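Local coordinates for DSBA-like thioredoxin domain-containing protein (Nitrosomonas europaea, PDB 2IN3) that is a putative protein disulfide isomerase of the DsbA family, FrnE-like subfamily, and probably acts as a thiol-disulfide oxidoreductase, at residues W22-A25 and P26-N30; T162-G165 and F166-A170. All coordinates share one frame; numbering follows the deposited sequence.

Contact 1: residues W22-A25 and P26-N30; sequences WGFA and PVIEN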
loop_
_atom_site.group_PDB
_atom_site.type_symbol
_atom_site.label_atom_id
_atom_site.label_comp_id
_atom_site.label_asym_id
_atom_site.label_seq_id
_atom_site.Cartn_x
_atom_site.Cartn_y
_atom_site.Cartn_z
ATOM N N TRP A 22 1.222 -1.041 6.990
ATOM C CA TRP A 22 0.151 -0.731 7.960
ATOM C C TRP A 22 0.694 0.084 9.153
ATOM O O TRP A 22 0.040 1.015 9.617
ATOM C CB TRP A 22 -0.490 -2.017 8.424
ATOM C CG TRP A 22 -1.623 -1.962 9.423
ATOM C CD1 TRP A 22 -1.779 -2.761 10.533
ATOM C CD2 TRP A 22 -2.834 -1.192 9.315
ATOM N NE1 TRP A 22 -2.993 -2.499 11.147
ATOM C CE2 TRP A 22 -3.656 -1.542 10.422
ATOM C CE3 TRP A 22 -3.288 -0.222 8.411
ATOM C CZ2 TRP A 22 -4.916 -0.963 10.639
ATOM C CZ3 TRP A 22 -4.554 0.346 8.628
ATOM C CH2 TRP A 22 -5.334 -0.020 9.733
ATOM N N GLY A 23 1.896 -0.238 9.640
ATOM C CA GLY A 23 2.509 0.589 10.698
ATOM C C GLY A 23 2.645 2.050 10.267
ATOM O O GLY A 23 2.538 2.978 11.079
ATOM N N PHE A 24 2.886 2.238 8.980
ATOM C CA PHE A 24 3.217 3.547 8.409
ATOM C C PHE A 24 1.955 4.281 7.956
ATOM O O PHE A 24 2.033 5.463 7.592
ATOM C CB PHE A 24 4.115 3.289 7.186
ATOM C CG PHE A 24 4.815 4.505 6.632
ATOM C CD1 PHE A 24 5.831 5.116 7.339
ATOM C CD2 PHE A 24 4.455 5.009 5.367
ATOM C CE1 PHE A 24 6.518 6.220 6.805
ATOM C CE2 PHE A 24 5.140 6.094 4.806
ATOM C CZ PHE A 24 6.181 6.693 5.530
ATOM N N ALA A 25 0.799 3.607 7.968
ATOM C CA ALA A 25 -0.439 4.278 7.479
ATOM C C ALA A 25 -0.711 5.660 8.146
ATOM O O ALA A 25 -1.050 6.625 7.436
ATOM C CB ALA A 25 -1.660 3.351 7.524
ATOM N N PRO A 26 -0.562 5.775 9.492
ATOM C CA PRO A 26 -0.742 7.109 10.086
ATOM C C PRO A 26 0.268 8.159 9.607
ATOM O O PRO A 26 -0.046 9.353 9.591
ATOM C CB PRO A 26 -0.556 6.850 11.586
ATOM C CG PRO A 26 -0.955 5.417 11.767
ATOM C CD PRO A 26 -0.346 4.756 10.548
ATOM N N VAL A 27 1.481 7.727 9.247
ATOM C CA VAL A 27 2.548 8.653 8.855
ATOM C C VAL A 27 2.248 9.184 7.451
ATOM O O VAL A 27 2.277 10.394 7.188
ATOM C CB VAL A 27 3.920 7.936 8.856
ATOM C CG1 VAL A 27 5.044 8.893 8.364
ATOM C CG2 VAL A 27 4.217 7.372 10.250
ATOM N N ILE A 28 1.940 8.289 6.529
ATOM C CA ILE A 28 1.600 8.753 5.176
ATOM C C ILE A 28 0.287 9.565 5.143
ATOM O O ILE A 28 0.163 10.522 4.362
ATOM C CB ILE A 28 1.673 7.586 4.104
ATOM C CG1 ILE A 28 1.634 8.168 2.662
ATOM C CG2 ILE A 28 0.517 6.603 4.316
ATOM C CD1 ILE A 28 2.873 9.068 2.326
ATOM N N GLU A 29 -0.669 9.255 6.035
ATOM C CA GLU A 29 -1.885 10.093 6.180
ATOM C C GLU A 29 -1.491 11.556 6.557
ATOM O O GLU A 29 -1.992 12.529 5.963
ATOM C CB GLU A 29 -2.854 9.526 7.238
ATOM C CG GLU A 29 -4.128 10.410 7.515
ATOM C CD GLU A 29 -4.870 10.086 8.859
ATOM O OE1 GLU A 29 -4.518 9.089 9.541
ATOM O OE2 GLU A 29 -5.811 10.851 9.240
ATOM N N ASN A 30 -0.631 11.692 7.555
ATOM C CA ASN A 30 -0.179 13.017 7.976
ATOM C C ASN A 30 0.562 13.754 6.871
ATOM O O ASN A 30 0.326 14.946 6.642
ATOM C CB ASN A 30 0.674 12.960 9.242
ATOM C CG ASN A 30 0.869 14.358 9.863
ATOM O OD1 ASN A 30 1.737 15.136 9.450
ATOM N ND2 ASN A 30 0.023 14.694 10.835
#
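Phe24 lays its ring against Val27 and Ile28 one turn further along helix 19-35, the helix of the thioredoxin-type beta-alpha-beta unit formed with strands 9-14 and 40-45. Its CG stands anti to the backbone N (chi1 -167°), and this swings the ring forward along the helix. Val27 CB sits over one face in a CH-pi contact, 4.0 Å from the centroid of the Phe24 ring. The two side chains cross at about a right angle. CG1 of Val27 reaches further out and lies 3.4 Å from Phe24 CE1, a close apolar contact. Ile28 comes in obliquely, its CB 3.8 Å from Phe24 CE2. Leu201 of helix 198-211 touches both Phe24 and Val27, while Leu180 of strand 179-184 meets Phe24 and Ile28. The three side chains thus help join the helix to the sheet and to the C-terminal helix.

Pro26 kinks the helix here. It has no N-H to give to the Trp22 carbonyl, and that oxygen takes bonds from Ala25 N and from Gln77 NE2. The proline CD lies 3.4 Å from Gly23 O. Past the proline the regular pattern returns, with Glu29 N bonded to Ala25 O at 3.0 Å. Phe24 O takes two bonds: a straight one from Ile28 N at 3.0 Å and a weak, bent one from Val27 N at 2.9 Å.

Contact 2: residues T162-G165 and F166-A170; sequences TLAG and FQRVA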
loop_
_atom_site.group_PDB
_atom_site.type_symbol
_atom_site.label_atom_id
_atom_site.label_comp_id
_atom_site.label_asym_id
_atom_site.label_seq_id
_atom_site.Cartn_x
_atom_site.Cartn_y
_atom_site.Cartn_z
ATOM N N THR A 162 -1.108 -3.132 -13.108
ATOM C CA THR A 162 -0.623 -3.623 -11.818
ATOM C C THR A 162 0.771 -4.242 -11.988
ATOM O O THR A 162 1.716 -3.908 -11.255
ATOM C CB THR A 162 -1.600 -4.647 -11.215
ATOM O OG1 THR A 162 -2.867 -4.011 -10.995
ATOM C CG2 THR A 162 -1.094 -5.165 -9.859
ATOM N N LEU A 163 0.890 -5.125 -12.970
ATOM C CA LEU A 163 2.157 -5.766 -13.287
ATOM C C LEU A 163 3.183 -4.727 -13.745
ATOM O O LEU A 163 4.353 -4.793 -13.345
ATOM C CB LEU A 163 1.949 -6.873 -14.335
ATOM C CG LEU A 163 3.196 -7.628 -14.825
ATOM C CD1 LEU A 163 4.020 -8.178 -13.651
ATOM C CD2 LEU A 163 2.822 -8.747 -15.828
ATOM N N ALA A 164 2.768 -3.751 -14.556
ATOM C CA ALA A 164 3.725 -2.708 -14.960
ATOM C C ALA A 164 4.293 -1.924 -13.766
ATOM O O ALA A 164 5.496 -1.582 -13.781
ATOM C CB ALA A 164 3.154 -1.773 -16.015
ATOM N N GLY A 165 3.424 -1.632 -12.790
ATOM C CA GLY A 165 3.798 -1.040 -11.476
ATOM C C GLY A 165 4.854 -1.893 -10.793
ATOM O O GLY A 165 5.900 -1.380 -10.393
ATOM N N PHE A 166 4.605 -3.197 -10.655
ATOM C CA PHE A 166 5.587 -4.068 -9.992
ATOM C C PHE A 166 6.948 -4.005 -10.707
ATOM O O PHE A 166 8.014 -3.941 -10.063
ATOM C CB PHE A 166 5.128 -5.537 -9.988
ATOM C CG PHE A 166 3.842 -5.811 -9.264
ATOM C CD1 PHE A 166 3.324 -4.933 -8.312
ATOM C CD2 PHE A 166 3.185 -7.019 -9.483
ATOM C CE1 PHE A 166 2.113 -5.205 -7.624
ATOM C CE2 PHE A 166 1.984 -7.307 -8.795
ATOM C CZ PHE A 166 1.454 -6.409 -7.866
ATOM N N GLN A 167 6.910 -4.037 -12.044
ATOM C CA GLN A 167 8.109 -3.982 -12.850
ATOM C C GLN A 167 8.846 -2.656 -12.684
ATOM O O GLN A 167 10.078 -2.642 -12.627
ATOM C CB GLN A 167 7.778 -4.236 -14.313
ATOM C CG GLN A 167 7.356 -5.686 -14.579
ATOM C CD GLN A 167 6.766 -5.884 -15.972
ATOM O OE1 GLN A 167 6.415 -4.913 -16.663
ATOM N NE2 GLN A 167 6.645 -7.146 -16.388
ATOM N N ARG A 168 8.104 -1.552 -12.601
ATOM C CA ARG A 168 8.739 -0.240 -12.420
ATOM C C ARG A 168 9.422 -0.131 -11.050
ATOM O O ARG A 168 10.519 0.436 -10.933
ATOM C CB ARG A 168 7.729 0.893 -12.570
ATOM C CG ARG A 168 8.374 2.194 -13.050
ATOM C CD ARG A 168 7.343 3.328 -13.172
ATOM N NE ARG A 168 6.303 3.055 -14.178
ATOM C CZ ARG A 168 5.062 2.628 -13.902
ATOM N NH1 ARG A 168 4.666 2.410 -12.650
ATOM N NH2 ARG A 168 4.202 2.400 -14.888
ATOM N N VAL A 169 8.782 -0.707 -10.035
ATOM C CA VAL A 169 9.340 -0.737 -8.682
ATOM C C VAL A 169 10.659 -1.472 -8.705
ATOM O O VAL A 169 11.658 -0.982 -8.165
ATOM C CB VAL A 169 8.363 -1.399 -7.685
ATOM C CG1 VAL A 169 9.090 -1.796 -6.368
ATOM C CG2 VAL A 169 7.170 -0.465 -7.420
ATOM N N ALA A 170 10.688 -2.617 -9.387
ATOM C CA ALA A 170 11.914 -3.399 -9.560
ATOM C C ALA A 170 12.972 -2.601 -10.305
ATOM O O ALA A 170 14.141 -2.584 -9.907
ATOM C CB ALA A 170 11.621 -4.711 -10.290
#
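Four successive i to i+4 backbone bonds, from Phe166, Gln167, Arg168 and Val169 back to Thr162, Leu163, Ala164 and Gly165, make this a regular alpha-helical turn within helix 156-171. Thr162 and Phe166 lie side by side and point the same way. CG2 of Thr162 touches the far end of the ring, 3.5 Å from Phe166 CZ. With CG beside its own backbone N (chi1 -61°), Phe166 turns its ring back along the preceding turn. Thr162 O lies over one ring face, 3.5 Å from Phe166 CG. That oxygen also accepts the bond from Phe166 N at 3.0 Å. Thr162 OG1 turns back to bond the carbonyl of Ala158.

On the exposed side, Leu163 and Gln167 pass each other at a slant. The amide end of Gln167 runs back to the leucine, with NE2 3.8 Å from Leu163 CG. This is a van der Waals contact. Arg168 bends at chi3 (-63°) and turns its guanidinium back along the helix. NH1 comes 3.7 Å from CA of Gly165, and the carbonyl oxygen of Ala164 lies over one face of the group. Val169 CG2 rests 3.4 Å from Gly165 O.

The helix touches two parts of the fold. Thr162 and Phe166 pack on helix 94-106, through Arg98 and Val101 and through Glu94 and Cys97 respectively. Arg168 and Val169 meet Met44 of the edge strand 40-45.

Overall arrangement
Contact 1 comes first along the chain, on helix 19-35, and contact 2 follows much later, on helix 156-171. Their centres are about 22 Å apart and their nearest atoms about 14 Å, on opposite sides of the chain's centre. Both border the four-stranded mixed sheet, at different strands: contact 1 touches strand 179-184 and contact 2 touches strand 40-45. Each also meets the helices between strands 40-45 and 179-184: contact 1 meets helix 111-123 and contact 2 meets helix 94-106. This meeting of sheet and inserted helices is consistent with a DsbA-like thioredoxin fold. Contact 1 lies nearer the putative CxxC pattern (Cys18, Cys21) at the start of its helix.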